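Local coordinates for uncharacterized protein PA0076 (Pseudomonas aeruginosa PAO1, PDB 2QNU), which is of uncharacterised function but, as the type VI secretion-associated protein TagF, is probably an accessory or regulatory component of that secretion system, at residues Pro205-Gly208 / Arg209-Thr212. Sequence-based numbering, arbitrary orientation.
Sequences PAFG and RFLT
G208 O takes two backbone N-H groups at once: L211 N at 2.9 Å, from above the carbonyl plane, and T212 N, also at 2.9 Å but lying in that plane. The first bond spans three residues and the second four, which makes G208 O a bifurcated acceptor of one i to i+3 and one i to i+4 bond. Just before it, R209 N reaches A206 O at 3.0 Å and F210 N reaches F207 O, both i to i+3. T212 OG1 lies 3.4 Å from G208 O, a weak bond at most; its stronger partner is the backbone N of E214.

R209 doubles back along the chain. The side chain bends at chi2 (112°) and again at chi3, laying one guanidinium face over the methyl of A206; A206 CB stands 3.7 Å from R209 CZ and close to the centre of the group. The methyl gives the guanidinium an apolar cover on that face, and R209 NH2 is hydrogen-bonded to N156 OD1 of the second subunit, tying the turn to the dimer partner.

On the inner side, F207 and F210 form an offset edge-to-face pair, the edge of F210 directed at the face of F207, with centroids 5.8 Å apart and planes at 72°. F207 CG is anti to its own N (chi1 -161°), which brings F207 CD1 within 4.1 Å of F210 CD2, while F207 CE2 approaches L211 CD2. F207 also packs on M37 and S40 of helix 23-44, and F210 meets the rings of W58 and W183. Consecutive i to i+3 bonds are the mark of 3-10-type turns, which here lead from the loop after strand 194-199 into the short helix 209-212, its aromatic side packed between helix 23-44 and the antiparallel sheet.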
loop_
_atom_site.group_PDB
_atom_site.type_symbol
_atom_site.label_atom_id
_atom_site.label_comp_id
_atom_site.label_asym_id
_atom_site.label_seq_id
_atom_site.Cartn_x
_atom_site.Cartn_y
_atom_site.Cartn_z
ATOM N N PRO B 205 -24.536 -1.183 -4.140
ATOM C CA PRO B 205 -24.898 0.218 -4.446
ATOM C C PRO B 205 -23.757 1.065 -4.956
ATOM O O PRO B 205 -23.984 2.206 -5.319
ATOM C CB PRO B 205 -25.410 0.760 -3.107
ATOM C CG PRO B 205 -25.739 -0.515 -2.267
ATOM C CD PRO B 205 -24.730 -1.505 -2.705
ATOM N N ALA B 206 -22.543 0.551 -4.920
ATOM C CA ALA B 206 -21.369 1.232 -5.523
ATOM C C ALA B 206 -21.118 0.865 -6.981
ATOM O O ALA B 206 -20.357 1.567 -7.689
ATOM C CB ALA B 206 -20.085 0.953 -4.710
ATOM N N PHE B 207 -21.729 -0.234 -7.430
ATOM C CA PHE B 207 -21.632 -0.623 -8.864
ATOM C C PHE B 207 -21.806 0.514 -9.907
ATOM O O PHE B 207 -20.958 0.694 -10.828
ATOM C CB PHE B 207 -22.594 -1.739 -9.202
ATOM C CG PHE B 207 -22.218 -2.471 -10.483
ATOM C CD1 PHE B 207 -21.215 -3.445 -10.484
ATOM C CD2 PHE B 207 -22.840 -2.162 -11.679
ATOM C CE1 PHE B 207 -20.897 -4.110 -11.635
ATOM C CE2 PHE B 207 -22.498 -2.812 -12.838
ATOM C CZ PHE B 207 -21.523 -3.784 -12.826
ATOM N N GLY B 208 -22.891 1.268 -9.742
ATOM C CA GLY B 208 -23.125 2.476 -10.477
ATOM C C GLY B 208 -21.964 3.415 -10.781
ATOM O O GLY B 208 -21.954 4.033 -11.863
ATOM N N ARG B 209 -21.014 3.558 -9.855
ATOM C CA ARG B 209 -19.894 4.470 -10.005
ATOM C C ARG B 209 -18.986 4.003 -11.141
ATOM O O ARG B 209 -18.370 4.832 -11.795
ATOM C CB ARG B 209 -19.074 4.636 -8.674
ATOM C CG ARG B 209 -19.825 5.544 -7.647
ATOM C CD ARG B 209 -20.400 4.944 -6.310
ATOM N NE ARG B 209 -19.347 4.789 -5.343
ATOM C CZ ARG B 209 -19.430 4.482 -4.036
ATOM N NH1 ARG B 209 -20.563 4.356 -3.333
ATOM N NH2 ARG B 209 -18.280 4.320 -3.410
ATOM N N PHE B 210 -18.957 2.704 -11.398
ATOM C CA PHE B 210 -18.231 2.186 -12.588
ATOM C C PHE B 210 -18.873 2.651 -13.916
ATOM O O PHE B 210 -18.243 2.508 -14.975
ATOM C CB PHE B 210 -18.263 0.667 -12.647
ATOM C CG PHE B 210 -17.437 -0.007 -11.595
ATOM C CD1 PHE B 210 -16.068 0.209 -11.517
ATOM C CD2 PHE B 210 -18.041 -0.891 -10.695
ATOM C CE1 PHE B 210 -15.292 -0.465 -10.539
ATOM C CE2 PHE B 210 -17.278 -1.551 -9.690
ATOM C CZ PHE B 210 -15.921 -1.305 -9.608
ATOM N N LEU B 211 -20.138 3.084 -13.860
ATOM C CA LEU B 211 -20.897 3.490 -15.082
ATOM C C LEU B 211 -20.962 4.990 -15.187
ATOM O O LEU B 211 -20.945 5.496 -16.276
ATOM C CB LEU B 211 -22.289 2.866 -15.195
ATOM C CG LEU B 211 -22.506 1.420 -14.716
ATOM C CD1 LEU B 211 -23.987 1.030 -14.677
ATOM C CD2 LEU B 211 -21.738 0.407 -15.490
ATOM N N THR B 212 -20.983 5.716 -14.071
ATOM C CA THR B 212 -21.168 7.120 -14.150
ATOM C C THR B 212 -20.031 7.931 -13.610
ATOM O O THR B 212 -19.960 9.128 -13.892
ATOM C CB THR B 212 -22.438 7.539 -13.387
ATOM O OG1 THR B 212 -22.208 7.432 -11.982
ATOM C CG2 THR B 212 -23.574 6.662 -13.772
#